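Transcription regulator (Lactobacillus plantarum WCFS1, PDB 3CLK) is probably a LacI/GalR-type transcription regulator whose periplasmic binding protein-like domain would sense a small effector and so control DNA binding. Local coordinates at residues M67-L72 / S87-C92; R102-S107 / V263-I268; N118-E123 / K276-L281; R126-A131 / G188-S193. All coordinates share one frame; numbering follows the deposited sequence.

Contact 1 (M67-L72 / S87-C92)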
loop_
_atom_site.group_PDB
_atom_site.type_symbol
_atom_site.label_atom_id
_atom_site.label_comp_id
_atom_site.label_asym_id
_atom_site.label_seq_id
_atom_site.Cartn_x
_atom_site.Cartn_y
_atom_site.Cartn_z
HETATM N N MSE B 67 25.728 -6.951 -3.949
HETATM C CA MSE B 67 26.186 -6.945 -5.332
HETATM C C MSE B 67 25.612 -5.800 -6.157
HETATM O O MSE B 67 26.132 -5.471 -7.225
HETATM C CB MSE B 67 25.848 -8.282 -5.993
HETATM C CG MSE B 67 24.364 -8.524 -6.201
HETATM SE SE MSE B 67 24.015 -10.335 -6.766
HETATM C CE MSE B 67 25.053 -10.324 -8.394
ATOM N N GLY B 68 24.542 -5.190 -5.660
ATOM C CA GLY B 68 23.933 -4.092 -6.384
ATOM C C GLY B 68 22.881 -3.373 -5.569
ATOM O O GLY B 68 22.298 -3.948 -4.645
ATOM N N ILE B 69 22.638 -2.114 -5.910
ATOM C CA ILE B 69 21.648 -1.309 -5.205
ATOM C C ILE B 69 20.635 -0.696 -6.162
ATOM O O ILE B 69 21.004 -0.087 -7.164
ATOM C CB ILE B 69 22.318 -0.163 -4.415
ATOM C CG1 ILE B 69 23.315 -0.743 -3.406
ATOM C CG2 ILE B 69 21.259 0.658 -3.680
ATOM C CD1 ILE B 69 24.042 0.309 -2.600
ATOM N N LEU B 70 19.355 -0.876 -5.849
ATOM C CA LEU B 70 18.277 -0.318 -6.654
ATOM C C LEU B 70 17.574 0.730 -5.792
ATOM O O LEU B 70 17.173 0.443 -4.661
ATOM C CB LEU B 70 17.292 -1.422 -7.050
ATOM C CG LEU B 70 17.883 -2.559 -7.892
ATOM C CD1 LEU B 70 16.830 -3.645 -8.110
ATOM C CD2 LEU B 70 18.358 -2.000 -9.223
ATOM N N LEU B 71 17.436 1.944 -6.312
ATOM C CA LEU B 71 16.788 3.001 -5.543
ATOM C C LEU B 71 15.417 3.323 -6.123
ATOM O O LEU B 71 15.304 3.898 -7.204
ATOM C CB LEU B 71 17.671 4.257 -5.500
ATOM C CG LEU B 71 19.051 4.030 -4.863
ATOM C CD1 LEU B 71 20.037 3.583 -5.938
ATOM C CD2 LEU B 71 19.536 5.299 -4.199
ATOM N N LEU B 72 14.384 2.930 -5.385
ATOM C CA LEU B 72 13.004 3.136 -5.790
ATOM C C LEU B 72 12.515 4.549 -5.546
ATOM O O LEU B 72 12.065 4.887 -4.448
ATOM C CB LEU B 72 12.086 2.152 -5.059
ATOM C CG LEU B 72 12.407 0.658 -5.187
ATOM C CD1 LEU B 72 11.172 -0.162 -4.815
ATOM C CD2 LEU B 72 12.826 0.340 -6.606
ATOM N N SER B 87 31.216 4.433 -3.560
ATOM C CA SER B 87 31.294 3.088 -2.997
ATOM C C SER B 87 31.618 2.020 -4.042
ATOM O O SER B 87 31.912 0.878 -3.695
ATOM C CB SER B 87 29.981 2.729 -2.300
ATOM O OG SER B 87 28.927 2.599 -3.240
ATOM N N ASP B 88 31.572 2.390 -5.316
ATOM C CA ASP B 88 31.847 1.443 -6.394
ATOM C C ASP B 88 30.883 0.267 -6.413
ATOM O O ASP B 88 31.251 -0.839 -6.808
ATOM C CB ASP B 88 33.276 0.904 -6.307
ATOM C CG ASP B 88 34.279 1.810 -6.987
ATOM O OD1 ASP B 88 33.954 2.354 -8.070
ATOM O OD2 ASP B 88 35.393 1.962 -6.449
ATOM N N VAL B 89 29.656 0.503 -5.971
ATOM C CA VAL B 89 28.637 -0.535 -5.965
ATOM C C VAL B 89 27.686 -0.261 -7.128
ATOM O O VAL B 89 27.173 0.847 -7.266
ATOM C CB VAL B 89 27.817 -0.523 -4.656
ATOM C CG1 VAL B 89 26.721 -1.575 -4.721
ATOM C CG2 VAL B 89 28.729 -0.787 -3.458
ATOM N N PRO B 90 27.457 -1.261 -7.994
ATOM C CA PRO B 90 26.551 -1.072 -9.129
ATOM C C PRO B 90 25.206 -0.564 -8.608
ATOM O O PRO B 90 24.673 -1.098 -7.636
ATOM C CB PRO B 90 26.442 -2.478 -9.716
ATOM C CG PRO B 90 27.777 -3.076 -9.407
ATOM C CD PRO B 90 28.012 -2.625 -7.985
ATOM N N TYR B 91 24.655 0.466 -9.235
ATOM C CA TYR B 91 23.374 0.986 -8.776
ATOM C C TYR B 91 22.537 1.512 -9.933
ATOM O O TYR B 91 23.061 1.827 -11.002
ATOM C CB TYR B 91 23.597 2.100 -7.741
ATOM C CG TYR B 91 24.081 3.398 -8.344
ATOM C CD1 TYR B 91 23.174 4.356 -8.796
ATOM C CD2 TYR B 91 25.443 3.646 -8.519
ATOM C CE1 TYR B 91 23.606 5.527 -9.413
ATOM C CE2 TYR B 91 25.890 4.819 -9.140
ATOM C CZ TYR B 91 24.961 5.751 -9.582
ATOM O OH TYR B 91 25.380 6.909 -10.199
ATOM N N CYS B 92 21.228 1.601 -9.703
ATOM C CA CYS B 92 20.293 2.092 -10.703
ATOM C C CYS B 92 19.043 2.600 -9.991
ATOM O O CYS B 92 18.566 1.976 -9.041
ATOM C CB CYS B 92 19.913 0.970 -11.673
ATOM S SG CYS B 92 18.948 1.501 -13.125
#
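Three backbone hydrogen bonds join strand 68-72 to the start of the parallel strand 91-94. Ile69 works with both of its polar atoms: its N donates to Pro90 O at 2.9 Å, and its O accepts from Cys92 N at 3.1 Å. Cys92 O in turn takes the N-H of Leu71, the straightest of the three at 164°. The first two donors lie nearly along the C=O axis of their acceptors.

Weaker CA-H...O contacts fill the gaps in this ladder. Tyr91 CA approaches Ile69 O at 3.1 Å, so that oxygen faces both an N-H and a C-H. Gly68 CA and Leu70 CA sit in the same way against Pro90 O and Cys92 O.

Among the apolar contacts, Val89 comes from the loop before strand 91-94. Its CG1 meets Ile69 CG1, which stands beside its backbone N (chi1 -59°), at 3.7 Å, the two side chains crossing at about a right angle. Ile69 CB and Tyr91 CB lie 4.2 Å apart on one face of the sheet, while the tyrosine ring leads away. On the other face Leu70 CD2 reaches Cys92 CB at 4.2 Å.

The pair belongs to a beta-alpha-beta unit. Its helix 78-86 packs through Leu84 on Ile69, Leu71 and Tyr91; helix 22-34 meets Leu70 and Leu72 through Ile30, and strand 11-15 pairs with strand 68-72 on its other edge.

Contact 2 (R102-S107 / V263-I268)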
loop_
_atom_site.group_PDB
_atom_site.type_symbol
_atom_site.label_atom_id
_atom_site.label_comp_id
_atom_site.label_asym_id
_atom_site.label_seq_id
_atom_site.Cartn_x
_atom_site.Cartn_y
_atom_site.Cartn_z
ATOM N N ARG B 102 22.932 10.039 -14.665
ATOM C CA ARG B 102 22.739 9.048 -13.615
ATOM C C ARG B 102 21.901 7.916 -14.214
ATOM O O ARG B 102 20.947 8.171 -14.944
ATOM C CB ARG B 102 21.982 9.709 -12.473
ATOM C CG ARG B 102 21.780 8.892 -11.232
ATOM C CD ARG B 102 20.994 9.730 -10.232
ATOM N NE ARG B 102 21.188 11.163 -10.464
ATOM C CZ ARG B 102 20.924 12.108 -9.569
ATOM N NH1 ARG B 102 20.458 11.777 -8.374
ATOM N NH2 ARG B 102 21.123 13.384 -9.869
ATOM N N PRO B 103 22.256 6.653 -13.933
ATOM C CA PRO B 103 21.485 5.534 -14.483
ATOM C C PRO B 103 20.098 5.424 -13.855
ATOM O O PRO B 103 19.947 5.500 -12.638
ATOM C CB PRO B 103 22.359 4.323 -14.168
ATOM C CG PRO B 103 23.022 4.729 -12.882
ATOM C CD PRO B 103 23.402 6.166 -13.145
ATOM N N PHE B 104 19.081 5.255 -14.689
ATOM C CA PHE B 104 17.727 5.126 -14.177
ATOM C C PHE B 104 16.826 4.356 -15.127
ATOM O O PHE B 104 17.105 4.240 -16.315
ATOM C CB PHE B 104 17.126 6.509 -13.889
ATOM C CG PHE B 104 16.753 7.297 -15.121
ATOM C CD1 PHE B 104 15.634 6.952 -15.878
ATOM C CD2 PHE B 104 17.505 8.404 -15.503
ATOM C CE1 PHE B 104 15.269 7.696 -16.992
ATOM C CE2 PHE B 104 17.149 9.160 -16.618
ATOM C CZ PHE B 104 16.029 8.807 -17.365
ATOM N N ILE B 105 15.756 3.812 -14.567
ATOM C CA ILE B 105 14.755 3.077 -15.318
ATOM C C ILE B 105 13.428 3.589 -14.781
ATOM O O ILE B 105 13.150 3.469 -13.581
ATOM C CB ILE B 105 14.837 1.575 -15.049
ATOM C CG1 ILE B 105 16.181 1.035 -15.546
ATOM C CG2 ILE B 105 13.661 0.868 -15.715
ATOM C CD1 ILE B 105 16.445 -0.403 -15.128
ATOM N N SER B 106 12.620 4.174 -15.658
ATOM C CA SER B 106 11.329 4.711 -15.251
ATOM C C SER B 106 10.470 4.989 -16.468
ATOM O O SER B 106 10.830 4.626 -17.591
ATOM C CB SER B 106 11.521 6.014 -14.477
ATOM O OG SER B 106 12.068 7.015 -15.316
ATOM N N SER B 107 9.329 5.631 -16.231
ATOM C CA SER B 107 8.414 5.991 -17.303
ATOM C C SER B 107 8.839 7.339 -17.844
ATOM O O SER B 107 9.621 8.057 -17.209
ATOM C CB SER B 107 6.976 6.109 -16.778
ATOM O OG SER B 107 6.481 4.867 -16.305
ATOM N N VAL B 263 25.253 2.376 -16.541
ATOM C CA VAL B 263 25.192 3.743 -17.043
ATOM C C VAL B 263 24.000 4.039 -17.947
ATOM O O VAL B 263 23.858 5.159 -18.438
ATOM C CB VAL B 263 26.475 4.106 -17.833
ATOM C CG1 VAL B 263 27.706 3.891 -16.963
ATOM C CG2 VAL B 263 26.563 3.266 -19.101
ATOM N N SER B 264 23.139 3.052 -18.166
ATOM C CA SER B 264 21.989 3.261 -19.036
ATOM C C SER B 264 20.806 3.973 -18.379
ATOM O O SER B 264 20.568 3.843 -17.177
ATOM C CB SER B 264 21.511 1.922 -19.605
ATOM O OG SER B 264 21.088 1.054 -18.570
ATOM N N GLN B 265 20.083 4.734 -19.194
ATOM C CA GLN B 265 18.888 5.454 -18.767
ATOM C C GLN B 265 17.811 4.929 -19.711
ATOM O O GLN B 265 17.948 5.034 -20.936
ATOM C CB GLN B 265 19.064 6.961 -18.953
ATOM C CG GLN B 265 20.271 7.544 -18.220
ATOM C CD GLN B 265 20.326 9.051 -18.317
ATOM O OE1 GLN B 265 20.194 9.619 -19.401
ATOM N NE2 GLN B 265 20.528 9.713 -17.181
ATOM N N GLN B 266 16.742 4.373 -19.151
ATOM C CA GLN B 266 15.695 3.779 -19.974
ATOM C C GLN B 266 14.269 4.180 -19.593
ATOM O O GLN B 266 13.974 4.441 -18.426
ATOM C CB GLN B 266 15.836 2.261 -19.892
ATOM C CG GLN B 266 15.220 1.482 -21.022
ATOM C CD GLN B 266 15.382 -0.008 -20.813
ATOM O OE1 GLN B 266 16.415 -0.459 -20.314
ATOM N NE2 GLN B 266 14.370 -0.782 -21.202
ATOM N N PHE B 267 13.387 4.222 -20.586
ATOM C CA PHE B 267 11.988 4.561 -20.361
ATOM C C PHE B 267 11.126 3.335 -20.607
ATOM O O PHE B 267 11.227 2.701 -21.655
ATOM C CB PHE B 267 11.517 5.667 -21.308
ATOM C CG PHE B 267 11.970 7.045 -20.924
ATOM C CD1 PHE B 267 12.084 7.413 -19.585
ATOM C CD2 PHE B 267 12.226 8.000 -21.904
ATOM C CE1 PHE B 267 12.443 8.708 -19.227
ATOM C CE2 PHE B 267 12.585 9.304 -21.558
ATOM C CZ PHE B 267 12.693 9.658 -20.219
ATOM N N ILE B 268 10.284 3.001 -19.638
ATOM C CA ILE B 268 9.386 1.865 -19.774
ATOM C C ILE B 268 8.053 2.456 -20.222
ATOM O O ILE B 268 7.513 3.356 -19.570
ATOM C CB ILE B 268 9.186 1.135 -18.429
ATOM C CG1 ILE B 268 10.542 0.689 -17.871
ATOM C CG2 ILE B 268 8.269 -0.075 -18.626
ATOM C CD1 ILE B 268 11.234 -0.392 -18.695
HETATM O O HOH W 1 5.919 2.278 -17.466
#
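Strand 104-106 pairs in parallel with 265-267, the outermost strand of one sheet in this periplasmic binding protein-like fold. Ahead of the strand, Arg102 O accepts Gln265 NE2 at 2.7 Å. The N-H points almost straight at it (172°), but the donor stands above the carbonyl plane. NE2 also donates to Asp100 O, so two carbonyls hold this amide. The Arg102 guanidinium turns elsewhere, to a salt bridge with Asp100.

Pro103 lays its CB on Ser264 O at 3.5 Å. Next, Phe104 N uses a lone pair of Ser264 O, and Phe104 O receives Gln266 N. The Phe104 ring takes the crowded position between N and the carbonyl carbon (chi1 73°). This puts one face under Gln265 CB, 3.7 Å above the ring plane and offset toward the rim. Phe104 CE1 touches Phe267 CE1 at 3.7 Å, with the ring planes inclined at 45°. An alanine here removes the ring under Gln265 CB and beside Phe267 CE1, and would probably leave those two side chains less firmly placed.

Ile105 turns to the other face, where its CG2 meets Ile268 CG1 at 3.8 Å. Ser106 continues the ladder: its N donates to Gln266 O, and its O accepts Ile268 N at 2.7 Å. Ser107 OG bonds to Gln238, and one water donates to both Ser107 OG and Ile268 O, 2.9 Å from each.

Contact 3 (N118-E123 / K276-L281)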
loop_
_atom_site.group_PDB
_atom_site.type_symbol
_atom_site.label_atom_id
_atom_site.label_comp_id
_atom_site.label_asym_id
_atom_site.label_seq_id
_atom_site.Cartn_x
_atom_site.Cartn_y
_atom_site.Cartn_z
ATOM N N ASN B 118 -4.349 13.977 -23.190
ATOM C CA ASN B 118 -4.957 13.686 -24.486
ATOM C C ASN B 118 -6.123 12.720 -24.344
ATOM O O ASN B 118 -7.073 12.769 -25.128
ATOM C CB ASN B 118 -3.919 13.115 -25.458
ATOM C CG ASN B 118 -3.117 14.202 -26.146
ATOM O OD1 ASN B 118 -2.047 13.947 -26.708
ATOM N ND2 ASN B 118 -3.638 15.425 -26.118
ATOM N N LEU B 119 -6.055 11.839 -23.350
ATOM C CA LEU B 119 -7.133 10.882 -23.126
ATOM C C LEU B 119 -8.442 11.654 -22.915
ATOM O O LEU B 119 -9.493 11.272 -23.447
ATOM C CB LEU B 119 -6.816 10.001 -21.909
ATOM C CG LEU B 119 -7.688 8.757 -21.675
ATOM C CD1 LEU B 119 -6.992 7.811 -20.704
ATOM C CD2 LEU B 119 -9.061 9.173 -21.146
ATOM N N LEU B 120 -8.380 12.740 -22.147
ATOM C CA LEU B 120 -9.567 13.557 -21.896
ATOM C C LEU B 120 -9.897 14.403 -23.130
ATOM O O LEU B 120 -11.063 14.534 -23.508
ATOM C CB LEU B 120 -9.350 14.469 -20.675
ATOM C CG LEU B 120 -9.216 13.762 -19.315
ATOM C CD1 LEU B 120 -8.811 14.759 -18.229
ATOM C CD2 LEU B 120 -10.535 13.109 -18.959
ATOM N N ILE B 121 -8.872 14.971 -23.762
ATOM C CA ILE B 121 -9.084 15.787 -24.952
ATOM C C ILE B 121 -9.787 14.970 -26.034
ATOM O O ILE B 121 -10.707 15.459 -26.690
ATOM C CB ILE B 121 -7.749 16.328 -25.519
ATOM C CG1 ILE B 121 -7.166 17.383 -24.572
ATOM C CG2 ILE B 121 -7.983 16.942 -26.895
ATOM C CD1 ILE B 121 -5.718 17.772 -24.894
ATOM N N ASN B 122 -9.354 13.727 -26.224
ATOM C CA ASN B 122 -9.972 12.874 -27.234
ATOM C C ASN B 122 -11.401 12.470 -26.862
ATOM O O ASN B 122 -12.170 12.001 -27.714
ATOM C CB ASN B 122 -9.105 11.640 -27.478
ATOM C CG ASN B 122 -7.779 11.995 -28.138
ATOM O OD1 ASN B 122 -7.676 13.009 -28.828
ATOM N ND2 ASN B 122 -6.771 11.156 -27.946
ATOM N N GLU B 123 -11.754 12.651 -25.591
ATOM C CA GLU B 123 -13.105 12.345 -25.127
ATOM C C GLU B 123 -13.954 13.615 -25.190
ATOM O O GLU B 123 -15.089 13.638 -24.721
ATOM C CB GLU B 123 -13.083 11.794 -23.694
ATOM C CG GLU B 123 -12.479 10.393 -23.588
ATOM C CD GLU B 123 -13.521 9.302 -23.420
ATOM O OE1 GLU B 123 -14.041 9.139 -22.293
ATOM O OE2 GLU B 123 -13.823 8.608 -24.415
ATOM N N LYS B 276 -13.950 3.278 -15.144
ATOM C CA LYS B 276 -15.268 3.906 -15.139
ATOM C C LYS B 276 -15.340 5.359 -14.679
ATOM O O LYS B 276 -16.430 5.871 -14.413
ATOM C CB LYS B 276 -16.212 3.057 -14.280
ATOM C CG LYS B 276 -16.456 1.663 -14.860
ATOM C CD LYS B 276 -17.148 1.758 -16.218
ATOM C CE LYS B 276 -17.330 0.389 -16.845
ATOM N NZ LYS B 276 -18.102 -0.519 -15.953
ATOM N N SER B 277 -14.196 6.029 -14.609
ATOM C CA SER B 277 -14.160 7.407 -14.139
ATOM C C SER B 277 -14.093 8.483 -15.220
ATOM O O SER B 277 -13.920 9.660 -14.901
ATOM C CB SER B 277 -12.979 7.587 -13.182
ATOM O OG SER B 277 -11.754 7.428 -13.880
ATOM N N THR B 278 -14.216 8.090 -16.487
ATOM C CA THR B 278 -14.184 9.044 -17.597
ATOM C C THR B 278 -15.357 8.818 -18.542
ATOM O O THR B 278 -15.847 7.706 -18.673
ATOM C CB THR B 278 -12.877 8.938 -18.447
ATOM O OG1 THR B 278 -12.748 7.616 -18.987
ATOM C CG2 THR B 278 -11.651 9.251 -17.600
ATOM N N ALA B 279 -15.810 9.887 -19.187
ATOM C CA ALA B 279 -16.906 9.822 -20.154
ATOM C C ALA B 279 -16.769 11.007 -21.099
ATOM O O ALA B 279 -16.201 12.039 -20.724
ATOM C CB ALA B 279 -18.255 9.869 -19.443
ATOM N N ARG B 280 -17.269 10.871 -22.327
ATOM C CA ARG B 280 -17.174 11.980 -23.271
ATOM C C ARG B 280 -17.890 13.201 -22.700
ATOM O O ARG B 280 -18.879 13.066 -21.987
ATOM C CB ARG B 280 -17.790 11.616 -24.625
ATOM C CG ARG B 280 -17.038 10.545 -25.393
ATOM C CD ARG B 280 -17.404 10.620 -26.862
ATOM N NE ARG B 280 -16.956 11.886 -27.434
ATOM C CZ ARG B 280 -15.734 12.097 -27.914
ATOM N NH1 ARG B 280 -14.839 11.117 -27.903
ATOM N NH2 ARG B 280 -15.398 13.292 -28.372
ATOM N N LEU B 281 -17.387 14.388 -23.022
ATOM C CA LEU B 281 -17.971 15.626 -22.528
ATOM C C LEU B 281 -19.458 15.754 -22.863
ATOM O O LEU B 281 -20.259 15.949 -21.921
ATOM C CB LEU B 281 -17.208 16.822 -23.098
ATOM C CG LEU B 281 -17.709 18.189 -22.634
ATOM C CD1 LEU B 281 -17.472 18.339 -21.140
ATOM C CD2 LEU B 281 -16.991 19.285 -23.404
HETATM O O HOH W 2 -13.350 13.816 -29.931
#
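One face of the Arg280 guanidinium lies against the backbone of Glu123, with Glu123 C 3.4 Å above its plane and offset toward the rim. At the edge sit Asn122 O and, in the plane, a water. The Glu123 carboxylate is turned 75° from the guanidinium. Its OE2 is 4.4 Å from Arg280 NH1, well out of the guanidinium plane, so the two charges are near but form no salt bridge.

The contact joins the C-terminal end of helix 109-121 to the chain's final modelled residues, within the periplasmic binding protein-like domain. Arg280 bends at chi3 (65°), which folds its tip back over the turn. NH1 donates to a lone pair of Asn122 O at 2.8 Å. The same water donates to Asn122 O and accepts from Arg280 NH2, closing a small ring. A positive group beside carbonyls at a helix C-terminus would be favoured by the helix dipole.

Leu281 N gives the second direct bond, to Glu123 O at 3.0 Å, nearly along the C=O axis. Arg280 CA lies equally close to this oxygen. Glu123 is bent at chi2 (-103°), and its OE1 comes to 3.5 Å from Ala279 C. Thr278 OG1 faces elsewhere, to a weak bond with Thr234. Deeper in, Thr278 CG2 rests on the helix, 4.2 Å from Leu120 CD2.

Contact 4 (R126-A131 / G188-S193)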
loop_
_atom_site.group_PDB
_atom_site.type_symbol
_atom_site.label_atom_id
_atom_site.label_comp_id
_atom_site.label_asym_id
_atom_site.label_seq_id
_atom_site.Cartn_x
_atom_site.Cartn_y
_atom_site.Cartn_z
ATOM N N ARG B 126 -12.018 20.075 -22.815
ATOM C CA ARG B 126 -11.099 21.167 -23.137
ATOM C C ARG B 126 -10.741 21.961 -21.882
ATOM O O ARG B 126 -9.708 22.622 -21.835
ATOM C CB ARG B 126 -11.701 22.092 -24.201
ATOM C CG ARG B 126 -11.729 21.477 -25.599
ATOM C CD ARG B 126 -12.217 22.486 -26.637
ATOM N NE ARG B 126 -11.315 23.629 -26.781
ATOM C CZ ARG B 126 -10.128 23.587 -27.379
ATOM N NH1 ARG B 126 -9.679 22.454 -27.900
ATOM N NH2 ARG B 126 -9.388 24.688 -27.457
ATOM N N GLN B 127 -11.608 21.900 -20.875
ATOM C CA GLN B 127 -11.368 22.578 -19.607
ATOM C C GLN B 127 -10.860 21.479 -18.678
ATOM O O GLN B 127 -11.601 20.906 -17.877
ATOM C CB GLN B 127 -12.665 23.204 -19.093
ATOM C CG GLN B 127 -13.232 24.227 -20.082
ATOM C CD GLN B 127 -14.287 25.116 -19.473
ATOM O OE1 GLN B 127 -15.428 24.696 -19.253
ATOM N NE2 GLN B 127 -13.911 26.357 -19.184
ATOM N N ILE B 128 -9.570 21.200 -18.822
ATOM C CA ILE B 128 -8.888 20.133 -18.105
ATOM C C ILE B 128 -7.908 20.632 -17.048
ATOM O O ILE B 128 -6.997 21.402 -17.354
ATOM C CB ILE B 128 -8.115 19.275 -19.123
ATOM C CG1 ILE B 128 -9.063 18.831 -20.242
ATOM C CG2 ILE B 128 -7.456 18.090 -18.436
ATOM C CD1 ILE B 128 -8.389 18.011 -21.341
ATOM N N GLY B 129 -8.092 20.182 -15.809
ATOM C CA GLY B 129 -7.203 20.581 -14.734
ATOM C C GLY B 129 -6.262 19.448 -14.363
ATOM O O GLY B 129 -6.462 18.309 -14.789
ATOM N N ILE B 130 -5.231 19.763 -13.580
ATOM C CA ILE B 130 -4.257 18.771 -13.132
ATOM C C ILE B 130 -3.928 19.086 -11.679
ATOM O O ILE B 130 -3.623 20.240 -11.329
ATOM C CB ILE B 130 -2.985 18.784 -14.015
ATOM C CG1 ILE B 130 -2.058 17.645 -13.593
ATOM C CG2 ILE B 130 -2.285 20.144 -13.934
ATOM C CD1 ILE B 130 -1.061 17.259 -14.658
ATOM N N ALA B 131 -3.996 18.068 -10.824
ATOM C CA ALA B 131 -3.785 18.297 -9.402
ATOM C C ALA B 131 -2.884 17.343 -8.641
ATOM O O ALA B 131 -2.774 16.160 -8.974
ATOM C CB ALA B 131 -5.137 18.347 -8.708
ATOM N N GLY B 188 -12.739 17.911 -16.640
ATOM C CA GLY B 188 -11.796 16.814 -16.561
ATOM C C GLY B 188 -10.637 17.186 -15.658
ATOM O O GLY B 188 -10.192 18.336 -15.659
ATOM N N ILE B 189 -10.153 16.225 -14.881
ATOM C CA ILE B 189 -9.023 16.458 -13.983
ATOM C C ILE B 189 -8.064 15.274 -14.001
ATOM O O ILE B 189 -8.484 14.113 -13.953
ATOM C CB ILE B 189 -9.497 16.686 -12.535
ATOM C CG1 ILE B 189 -10.338 17.964 -12.456
ATOM C CG2 ILE B 189 -8.297 16.789 -11.591
ATOM C CD1 ILE B 189 -10.983 18.175 -11.092
ATOM N N ILE B 190 -6.778 15.586 -14.103
ATOM C CA ILE B 190 -5.729 14.584 -14.107
ATOM C C ILE B 190 -5.157 14.562 -12.698
ATOM O O ILE B 190 -4.782 15.605 -12.150
ATOM C CB ILE B 190 -4.617 14.955 -15.105
ATOM C CG1 ILE B 190 -5.210 15.040 -16.519
ATOM C CG2 ILE B 190 -3.490 13.929 -15.045
ATOM C CD1 ILE B 190 -4.211 15.361 -17.578
ATOM N N ALA B 191 -5.111 13.379 -12.100
ATOM C CA ALA B 191 -4.591 13.249 -10.744
ATOM C C ALA B 191 -3.134 12.823 -10.777
ATOM O O ALA B 191 -2.751 11.960 -11.565
ATOM C CB ALA B 191 -5.424 12.242 -9.951
ATOM N N ALA B 192 -2.336 13.435 -9.909
ATOM C CA ALA B 192 -0.907 13.151 -9.825
ATOM C C ALA B 192 -0.598 11.713 -9.439
ATOM O O ALA B 192 0.487 11.219 -9.719
ATOM C CB ALA B 192 -0.245 14.113 -8.814
ATOM N N SER B 193 -1.551 11.047 -8.790
ATOM C CA SER B 193 -1.368 9.670 -8.346
ATOM C C SER B 193 -2.732 9.053 -8.036
ATOM O O SER B 193 -3.739 9.764 -7.962
ATOM C CB SER B 193 -0.504 9.631 -7.075
ATOM O OG SER B 193 -1.250 10.037 -5.935
#
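Gly188 O is the best-held polar atom here, with two grips from the opposing strand. Gly129 N donates to it at 2.8 Å, in the carbonyl plane and nearly straight (167°). Ile128 CA adds a CA-H...O contact at 3.3 Å.

The same pairing of an N-H with a C-H repeats along strands 128-131 and 188-191, which run parallel. Gly129 O takes Ile190 N at 2.8 Å, with the donor above the carbonyl plane, and also meets Ile189 CA. Ile190 O takes Ala131 N nearly along its C=O axis and meets Ile130 CA. Beyond the strand, Ala192 N donates to Ala131 O at 2.9 Å. At the other end the bond from Gly188 N to Gln127 O is weak.

Three isoleucines share one face of the sheet. Ile130 sends CG1 anti to its backbone N (chi1 -175°), which brings CG1 to 4.0 Å from Ile190 CB. Its CD1 goes on to Ile190 CG2, the side chains crossing obliquely. Ile128 CG2 approaches Ile190 CG1 from the other strand at 4.2 Å. Helix 109-121 packs on this face, touching Ile128 and Ile190. Ile189, Ala131 and Ala191 point to the other face, where helices 170-180 and 194-206 lie.

No charged group takes part in the contact. Its polarity is all backbone, buried between apolar side chains. The pair is thus characteristic of the core of a three-layer alpha/beta/alpha sandwich: peptide groups pair with each other or with the flanking strands, Ile128 O bonds to Tyr147 OH, and glycines and alanines lie among the isoleucines.

How the contacts relate
The four contacts divide between two lobes. Contacts 1 and 2 share one sheet: strands 91-94 and 104-106 are neighbours in it, and Cys92 SG packs on Ile105 CG1 at 3.7 Å. Contacts 3 and 4 lie in the other lobe, their centres 11 Å apart, with Leu120 CD1 on Ile128 CG2 at 3.6 Å. Contact 1 is about 36 Å from contact 4, centre to centre. Contact 2 links the halves along the chain: contact 4 is nested in the loop it closes, and strand 104-106 leads into helix 109-121 of contact 3. The chain passes between the lobes more than once, as is usual in this fold, where the effector probably binds between the lobes.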